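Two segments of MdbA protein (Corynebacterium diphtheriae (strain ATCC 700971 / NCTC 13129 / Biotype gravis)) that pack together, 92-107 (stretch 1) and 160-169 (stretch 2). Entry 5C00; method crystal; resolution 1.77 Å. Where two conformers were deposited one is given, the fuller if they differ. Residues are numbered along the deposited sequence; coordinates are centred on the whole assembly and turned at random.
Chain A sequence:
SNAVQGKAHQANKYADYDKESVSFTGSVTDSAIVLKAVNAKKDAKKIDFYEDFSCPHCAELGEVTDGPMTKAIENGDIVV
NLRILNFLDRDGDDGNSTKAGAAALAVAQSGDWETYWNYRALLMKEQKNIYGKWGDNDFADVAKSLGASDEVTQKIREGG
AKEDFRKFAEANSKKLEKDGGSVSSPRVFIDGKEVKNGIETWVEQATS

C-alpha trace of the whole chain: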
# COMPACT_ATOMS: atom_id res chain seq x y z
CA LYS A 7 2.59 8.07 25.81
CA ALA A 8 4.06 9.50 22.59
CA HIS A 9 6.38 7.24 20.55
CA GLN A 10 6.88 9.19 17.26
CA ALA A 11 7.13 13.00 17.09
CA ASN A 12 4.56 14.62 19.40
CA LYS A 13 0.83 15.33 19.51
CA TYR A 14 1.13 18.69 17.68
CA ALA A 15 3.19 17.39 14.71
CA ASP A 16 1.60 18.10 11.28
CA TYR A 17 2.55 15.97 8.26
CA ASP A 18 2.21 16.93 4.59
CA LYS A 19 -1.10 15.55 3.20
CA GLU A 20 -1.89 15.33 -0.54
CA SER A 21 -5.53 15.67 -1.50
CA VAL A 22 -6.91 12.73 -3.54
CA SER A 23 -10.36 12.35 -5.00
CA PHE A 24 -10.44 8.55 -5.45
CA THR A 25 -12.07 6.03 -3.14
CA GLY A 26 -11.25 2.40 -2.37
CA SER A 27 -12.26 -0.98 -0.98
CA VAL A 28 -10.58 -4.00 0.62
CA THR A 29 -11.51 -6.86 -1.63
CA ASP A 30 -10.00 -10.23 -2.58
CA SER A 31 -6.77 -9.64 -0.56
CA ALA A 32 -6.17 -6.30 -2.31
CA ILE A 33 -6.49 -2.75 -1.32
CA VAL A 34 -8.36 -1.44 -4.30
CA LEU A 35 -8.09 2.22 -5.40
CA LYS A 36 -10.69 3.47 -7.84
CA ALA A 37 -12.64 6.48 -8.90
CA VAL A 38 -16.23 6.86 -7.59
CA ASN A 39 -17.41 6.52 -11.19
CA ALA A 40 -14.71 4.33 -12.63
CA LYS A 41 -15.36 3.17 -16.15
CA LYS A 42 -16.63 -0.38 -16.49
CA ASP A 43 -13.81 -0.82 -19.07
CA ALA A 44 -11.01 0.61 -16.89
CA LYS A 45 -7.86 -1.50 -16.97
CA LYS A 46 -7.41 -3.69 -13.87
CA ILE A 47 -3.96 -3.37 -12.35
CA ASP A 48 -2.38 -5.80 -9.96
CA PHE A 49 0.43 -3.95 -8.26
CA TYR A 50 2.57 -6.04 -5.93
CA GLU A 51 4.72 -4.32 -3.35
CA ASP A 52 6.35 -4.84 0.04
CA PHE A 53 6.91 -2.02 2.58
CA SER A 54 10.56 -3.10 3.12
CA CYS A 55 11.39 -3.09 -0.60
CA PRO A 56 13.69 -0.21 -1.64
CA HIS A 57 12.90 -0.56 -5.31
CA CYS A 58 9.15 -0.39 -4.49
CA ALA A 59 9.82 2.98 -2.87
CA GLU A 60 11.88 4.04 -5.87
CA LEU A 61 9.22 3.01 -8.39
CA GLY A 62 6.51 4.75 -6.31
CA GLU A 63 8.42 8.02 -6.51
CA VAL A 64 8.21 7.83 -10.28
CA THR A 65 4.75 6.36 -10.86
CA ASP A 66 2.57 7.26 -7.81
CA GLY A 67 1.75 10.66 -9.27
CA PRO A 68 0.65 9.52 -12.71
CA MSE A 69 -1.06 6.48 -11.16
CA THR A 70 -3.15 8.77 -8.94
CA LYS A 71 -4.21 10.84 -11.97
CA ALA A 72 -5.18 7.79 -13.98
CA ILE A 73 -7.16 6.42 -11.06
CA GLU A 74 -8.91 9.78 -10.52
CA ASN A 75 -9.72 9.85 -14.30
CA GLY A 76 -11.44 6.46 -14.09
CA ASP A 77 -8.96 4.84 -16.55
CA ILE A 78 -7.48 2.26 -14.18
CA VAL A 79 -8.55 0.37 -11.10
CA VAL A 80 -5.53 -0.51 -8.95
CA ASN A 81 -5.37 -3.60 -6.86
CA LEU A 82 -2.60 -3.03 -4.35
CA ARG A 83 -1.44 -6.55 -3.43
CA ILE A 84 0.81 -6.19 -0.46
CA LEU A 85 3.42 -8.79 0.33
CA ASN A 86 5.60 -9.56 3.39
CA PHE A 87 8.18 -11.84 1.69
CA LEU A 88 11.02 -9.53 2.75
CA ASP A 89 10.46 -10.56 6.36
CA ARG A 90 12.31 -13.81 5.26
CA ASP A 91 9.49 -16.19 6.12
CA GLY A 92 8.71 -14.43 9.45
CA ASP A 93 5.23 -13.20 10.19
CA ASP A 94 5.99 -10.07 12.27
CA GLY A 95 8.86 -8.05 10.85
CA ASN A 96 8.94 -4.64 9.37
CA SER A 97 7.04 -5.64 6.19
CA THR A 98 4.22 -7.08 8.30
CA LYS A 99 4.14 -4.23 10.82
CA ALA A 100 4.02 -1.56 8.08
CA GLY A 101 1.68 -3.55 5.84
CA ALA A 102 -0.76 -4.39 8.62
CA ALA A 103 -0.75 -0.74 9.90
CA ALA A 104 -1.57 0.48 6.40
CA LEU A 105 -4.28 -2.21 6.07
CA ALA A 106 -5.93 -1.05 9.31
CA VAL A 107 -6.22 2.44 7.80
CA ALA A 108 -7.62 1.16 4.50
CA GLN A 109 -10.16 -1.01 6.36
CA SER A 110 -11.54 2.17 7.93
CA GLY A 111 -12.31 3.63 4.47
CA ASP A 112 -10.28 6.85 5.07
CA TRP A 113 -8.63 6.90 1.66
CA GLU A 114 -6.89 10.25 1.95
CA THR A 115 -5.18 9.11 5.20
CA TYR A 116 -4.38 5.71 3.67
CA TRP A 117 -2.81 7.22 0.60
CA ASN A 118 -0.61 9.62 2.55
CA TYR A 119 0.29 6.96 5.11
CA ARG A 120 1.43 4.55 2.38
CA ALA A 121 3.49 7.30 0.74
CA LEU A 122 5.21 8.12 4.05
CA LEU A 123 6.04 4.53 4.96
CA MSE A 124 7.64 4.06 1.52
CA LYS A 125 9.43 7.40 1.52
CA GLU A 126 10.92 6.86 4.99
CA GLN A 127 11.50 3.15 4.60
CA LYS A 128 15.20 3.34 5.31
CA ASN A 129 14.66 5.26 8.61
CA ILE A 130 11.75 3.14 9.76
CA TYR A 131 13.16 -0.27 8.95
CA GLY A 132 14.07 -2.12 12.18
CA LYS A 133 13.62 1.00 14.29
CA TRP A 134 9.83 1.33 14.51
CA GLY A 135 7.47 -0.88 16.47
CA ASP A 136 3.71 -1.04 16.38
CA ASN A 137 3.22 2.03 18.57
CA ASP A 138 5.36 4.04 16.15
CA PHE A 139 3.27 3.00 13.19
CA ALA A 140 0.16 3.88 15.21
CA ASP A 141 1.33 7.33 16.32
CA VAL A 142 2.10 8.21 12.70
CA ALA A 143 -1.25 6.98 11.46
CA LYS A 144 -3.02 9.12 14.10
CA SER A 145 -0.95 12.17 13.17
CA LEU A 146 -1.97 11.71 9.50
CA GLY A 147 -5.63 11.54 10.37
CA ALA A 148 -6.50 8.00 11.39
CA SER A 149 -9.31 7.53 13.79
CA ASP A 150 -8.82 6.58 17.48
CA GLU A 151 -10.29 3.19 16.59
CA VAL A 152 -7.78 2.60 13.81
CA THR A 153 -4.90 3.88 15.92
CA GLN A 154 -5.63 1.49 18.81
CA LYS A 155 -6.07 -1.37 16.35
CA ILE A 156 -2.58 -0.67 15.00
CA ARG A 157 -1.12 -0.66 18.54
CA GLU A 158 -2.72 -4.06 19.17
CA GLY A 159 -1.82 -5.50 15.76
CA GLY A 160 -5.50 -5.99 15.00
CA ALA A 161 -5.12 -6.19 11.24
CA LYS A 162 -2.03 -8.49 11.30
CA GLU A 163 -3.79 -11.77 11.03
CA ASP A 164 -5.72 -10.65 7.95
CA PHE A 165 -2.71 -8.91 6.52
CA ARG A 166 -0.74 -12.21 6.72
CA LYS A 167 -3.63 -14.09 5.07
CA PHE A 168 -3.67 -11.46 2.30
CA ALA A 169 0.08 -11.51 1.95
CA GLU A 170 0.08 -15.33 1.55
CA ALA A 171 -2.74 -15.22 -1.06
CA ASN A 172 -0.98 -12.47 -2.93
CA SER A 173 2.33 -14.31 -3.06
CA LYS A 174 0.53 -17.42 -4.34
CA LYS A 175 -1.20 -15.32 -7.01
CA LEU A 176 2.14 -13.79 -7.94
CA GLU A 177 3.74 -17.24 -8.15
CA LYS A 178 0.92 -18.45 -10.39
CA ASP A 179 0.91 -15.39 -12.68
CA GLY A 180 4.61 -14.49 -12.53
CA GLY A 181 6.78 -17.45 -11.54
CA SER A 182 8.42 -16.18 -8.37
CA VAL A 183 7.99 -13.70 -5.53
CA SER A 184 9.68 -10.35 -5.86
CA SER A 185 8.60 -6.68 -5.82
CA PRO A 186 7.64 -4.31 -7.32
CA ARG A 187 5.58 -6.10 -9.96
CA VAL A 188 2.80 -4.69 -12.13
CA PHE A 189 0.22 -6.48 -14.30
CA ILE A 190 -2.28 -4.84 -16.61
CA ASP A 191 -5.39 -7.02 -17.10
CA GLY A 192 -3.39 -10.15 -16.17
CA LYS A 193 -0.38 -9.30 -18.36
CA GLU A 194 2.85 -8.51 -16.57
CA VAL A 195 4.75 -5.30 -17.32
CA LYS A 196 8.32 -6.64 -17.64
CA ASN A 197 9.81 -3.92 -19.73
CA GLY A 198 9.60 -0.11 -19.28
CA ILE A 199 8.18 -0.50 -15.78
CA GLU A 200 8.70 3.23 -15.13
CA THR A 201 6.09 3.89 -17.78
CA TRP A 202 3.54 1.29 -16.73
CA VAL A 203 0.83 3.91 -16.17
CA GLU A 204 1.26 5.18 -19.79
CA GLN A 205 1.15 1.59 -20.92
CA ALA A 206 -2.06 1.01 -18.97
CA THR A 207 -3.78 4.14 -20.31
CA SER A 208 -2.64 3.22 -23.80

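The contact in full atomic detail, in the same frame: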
# COMPACT_ATOMS: atom_id res chain seq x y z
N GLY A 92 9.26 -14.76 8.14
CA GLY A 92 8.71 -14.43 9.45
C GLY A 92 7.35 -13.78 9.24
O GLY A 92 7.02 -13.35 8.13
N ASP A 93 6.54 -13.77 10.28
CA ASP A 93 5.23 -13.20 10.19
C ASP A 93 5.07 -11.92 11.00
O ASP A 93 3.96 -11.48 11.18
CB ASP A 93 4.14 -14.24 10.52
CG ASP A 93 4.05 -14.55 11.98
OD1 ASP A 93 4.90 -14.06 12.74
OD2 ASP A 93 3.09 -15.27 12.38
N ASP A 94 6.14 -11.31 11.48
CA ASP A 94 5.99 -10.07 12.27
C ASP A 94 7.23 -9.16 12.21
O ASP A 94 7.61 -8.56 13.21
CB ASP A 94 5.61 -10.41 13.71
CG ASP A 94 5.05 -9.24 14.48
OD1 ASP A 94 4.67 -8.21 13.93
OD2 ASP A 94 4.92 -9.35 15.68
N GLY A 95 7.82 -9.04 11.03
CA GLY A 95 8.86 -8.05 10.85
C GLY A 95 8.36 -6.75 10.30
O GLY A 95 7.20 -6.44 10.35
N ASN A 96 9.28 -5.96 9.78
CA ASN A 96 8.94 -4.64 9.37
C ASN A 96 7.89 -4.68 8.27
O ASN A 96 7.02 -3.87 8.26
CB ASN A 96 10.17 -3.94 8.82
CG ASN A 96 9.91 -2.50 8.49
OD1 ASN A 96 9.82 -1.67 9.39
ND2 ASN A 96 9.74 -2.20 7.22
N SER A 97 7.99 -5.61 7.30
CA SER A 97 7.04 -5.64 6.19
C SER A 97 5.62 -5.92 6.70
O SER A 97 4.63 -5.34 6.24
CB SER A 97 7.46 -6.73 5.16
OG SER A 97 8.76 -6.45 4.58
N THR A 98 5.53 -6.80 7.68
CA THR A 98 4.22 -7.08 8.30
C THR A 98 3.71 -5.94 9.14
O THR A 98 2.53 -5.60 9.07
CB THR A 98 4.22 -8.38 9.11
OG1 THR A 98 4.61 -9.46 8.25
CG2 THR A 98 2.77 -8.66 9.68
N LYS A 99 4.56 -5.37 9.98
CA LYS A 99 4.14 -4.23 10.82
C LYS A 99 3.63 -3.04 9.99
O LYS A 99 2.55 -2.48 10.25
CB LYS A 99 5.26 -3.82 11.75
CG LYS A 99 5.46 -4.77 12.91
CD LYS A 99 6.64 -4.32 13.78
CE LYS A 99 6.67 -5.14 15.08
NZ LYS A 99 7.10 -6.53 14.85
N ALA A 100 4.38 -2.67 8.96
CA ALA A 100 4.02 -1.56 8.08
C ALA A 100 2.77 -1.92 7.27
O ALA A 100 1.83 -1.12 7.15
CB ALA A 100 5.20 -1.28 7.15
N GLY A 101 2.76 -3.12 6.71
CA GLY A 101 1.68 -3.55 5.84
C GLY A 101 0.39 -3.70 6.62
O GLY A 101 -0.67 -3.27 6.17
N ALA A 102 0.46 -4.24 7.83
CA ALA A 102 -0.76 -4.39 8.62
C ALA A 102 -1.26 -3.05 9.19
O ALA A 102 -2.47 -2.86 9.33
CB ALA A 102 -0.51 -5.37 9.72
N ALA A 103 -0.36 -2.10 9.47
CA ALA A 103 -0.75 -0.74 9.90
C ALA A 103 -1.50 -0.02 8.77
O ALA A 103 -2.59 0.51 8.95
CB ALA A 103 0.45 0.06 10.33
N ALA A 104 -0.97 -0.12 7.56
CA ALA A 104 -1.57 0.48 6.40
C ALA A 104 -2.91 -0.18 6.10
O ALA A 104 -3.87 0.54 5.76
CB ALA A 104 -0.64 0.41 5.20
N LEU A 105 -2.98 -1.51 6.22
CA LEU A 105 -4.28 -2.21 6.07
C LEU A 105 -5.34 -1.74 7.03
O LEU A 105 -6.49 -1.54 6.60
CB LEU A 105 -4.14 -3.72 6.16
CG LEU A 105 -5.44 -4.54 5.94
CD1 LEU A 105 -6.03 -4.35 4.54
CD2 LEU A 105 -5.04 -6.00 6.12
N ALA A 106 -4.98 -1.57 8.31
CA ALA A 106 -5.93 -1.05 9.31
C ALA A 106 -6.52 0.29 8.88
O ALA A 106 -7.70 0.56 9.07
CB ALA A 106 -5.27 -0.96 10.69
N VAL A 107 -5.71 1.19 8.33
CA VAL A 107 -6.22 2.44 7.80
C VAL A 107 -7.14 2.24 6.61
O VAL A 107 -8.21 2.81 6.58
CB VAL A 107 -5.04 3.38 7.40
CG1 VAL A 107 -5.59 4.75 7.03
CG2 VAL A 107 -4.04 3.53 8.54
N GLY A 160 -4.20 -5.47 15.39
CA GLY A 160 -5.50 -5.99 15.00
C GLY A 160 -5.69 -6.41 13.55
O GLY A 160 -6.49 -7.31 13.29
N ALA A 161 -4.98 -5.79 12.60
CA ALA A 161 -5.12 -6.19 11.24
C ALA A 161 -4.01 -7.17 10.80
O ALA A 161 -3.93 -7.50 9.63
CB ALA A 161 -5.16 -4.97 10.31
N LYS A 162 -3.17 -7.65 11.70
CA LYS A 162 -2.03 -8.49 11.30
C LYS A 162 -2.44 -9.83 10.78
O LYS A 162 -1.93 -10.31 9.77
CB LYS A 162 -1.03 -8.66 12.43
CG LYS A 162 -0.25 -7.38 12.74
CD LYS A 162 0.96 -7.69 13.60
CE LYS A 162 1.68 -6.43 14.03
NZ LYS A 162 2.60 -6.72 15.15
N GLU A 163 -3.38 -10.46 11.46
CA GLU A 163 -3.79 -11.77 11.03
C GLU A 163 -4.34 -11.72 9.60
O GLU A 163 -4.01 -12.56 8.78
CB GLU A 163 -4.80 -12.36 12.03
CG GLU A 163 -4.22 -12.63 13.44
CD GLU A 163 -4.07 -11.36 14.33
OE1 GLU A 163 -4.57 -10.24 13.97
OE2 GLU A 163 -3.44 -11.50 15.41
N ASP A 164 -5.22 -10.78 9.31
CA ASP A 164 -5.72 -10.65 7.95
C ASP A 164 -4.67 -10.18 6.95
O ASP A 164 -4.58 -10.68 5.81
CB ASP A 164 -6.93 -9.77 7.90
CG ASP A 164 -8.20 -10.53 8.23
OD1 ASP A 164 -8.18 -11.74 8.23
OD2 ASP A 164 -9.21 -9.88 8.49
N PHE A 165 -3.80 -9.29 7.38
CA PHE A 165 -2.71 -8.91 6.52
C PHE A 165 -1.86 -10.14 6.08
O PHE A 165 -1.53 -10.27 4.93
CB PHE A 165 -1.79 -7.93 7.19
CG PHE A 165 -0.61 -7.61 6.36
CD1 PHE A 165 -0.71 -6.66 5.34
CD2 PHE A 165 0.56 -8.26 6.56
CE1 PHE A 165 0.36 -6.41 4.51
CE2 PHE A 165 1.64 -8.00 5.75
CZ PHE A 165 1.51 -7.09 4.72
N ARG A 166 -1.50 -10.98 7.03
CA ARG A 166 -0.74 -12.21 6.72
C ARG A 166 -1.51 -13.12 5.76
O ARG A 166 -0.93 -13.69 4.86
CB ARG A 166 -0.47 -12.99 8.00
CG ARG A 166 0.49 -12.34 8.96
CD ARG A 166 0.48 -13.06 10.31
NE ARG A 166 1.31 -12.28 11.25
CZ ARG A 166 1.01 -11.94 12.49
NH1 ARG A 166 -0.14 -12.31 13.07
NH2 ARG A 166 1.90 -11.22 13.18
N LYS A 167 -2.81 -13.29 5.99
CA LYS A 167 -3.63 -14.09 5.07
C LYS A 167 -3.61 -13.49 3.67
O LYS A 167 -3.45 -14.22 2.65
CB LYS A 167 -5.05 -14.24 5.61
CG LYS A 167 -6.17 -14.50 4.61
CD LYS A 167 -7.49 -14.69 5.37
CE LYS A 167 -8.68 -14.07 4.67
NZ LYS A 167 -9.43 -13.10 5.54
N PHE A 168 -3.75 -12.16 3.59
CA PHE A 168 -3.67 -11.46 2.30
C PHE A 168 -2.29 -11.60 1.65
O PHE A 168 -2.17 -11.81 0.44
CB PHE A 168 -3.98 -9.99 2.46
CG PHE A 168 -5.41 -9.68 2.80
CD1 PHE A 168 -6.35 -10.69 3.01
CD2 PHE A 168 -5.80 -8.37 2.97
CE1 PHE A 168 -7.64 -10.37 3.35
CE2 PHE A 168 -7.09 -8.05 3.30
CZ PHE A 168 -8.01 -9.06 3.51
N ALA A 169 -1.28 -11.43 2.47
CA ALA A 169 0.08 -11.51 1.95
C ALA A 169 0.34 -12.91 1.37
O ALA A 169 0.92 -13.04 0.29
CB ALA A 169 1.08 -11.18 3.05
O HOH W 1 -2.93 -3.79 12.45

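How does Phe165 fit against the helix of residues 96-107? It is the residue most covered by the opposite stretch, and its side chain sits as a knob among Thr98, Gly101, Ala102 and Leu105. One face of the ring lies against helix backbone: Phe165 CD1 is 3.4 Å from Gly101 C and 3.7 Å from Ala102 N. Gly101 makes this closeness possible, since a CB placed there would fall 2.3 Å from Phe165 CZ, a clash. The two helices cross at 108°, their axes approaching to 8.8 Å.

What does Leu105 add? With chi1 t and chi2 p, it brings CD2 to the edge of the Phe165 ring, near its plane, and Leu105 CD2 is 3.9 Å from Phe165 CB. Leu105 CD2 also lies 4.0 Å from Phe168 CD2 and 4.3 Å from Ala161 CB, so one methyl packs against the side chains of three residues, Ala161, Phe165 and Phe168. Nearby, alanines make further apolar contacts: Ala106 CB is 4.0 Å from Ala161 CB, and Ala102 CB is 3.8 Å from Phe165 CB. A water also links the backbones here, its oxygen accepting from Ala161 N at 2.9 Å and donating weakly to Ala102 O at 3.3 Å.

How do Arg166 and Lys162 hold the loop before the first helix? Arg166 grips a single carbonyl with two donors: Arg166 NE reaches Asp93 O at 2.8 Å and Arg166 NH2 reaches the same Asp93 O at 2.9 Å. The Asp93 carboxylate contributes charge alone, for Asp93 OD2 is 3.7 Å from Arg166 NE and well out of the guanidinium plane. Lys162, extended beyond its m chi1, sends Lys162 NZ to Asp94 OD1 at 2.8 Å in a hydrogen-bonded salt bridge. Lys99 NZ shares that Asp94 OD1 through a weak bond of 3.1 Å, so one carboxylate oxygen serves two lysines.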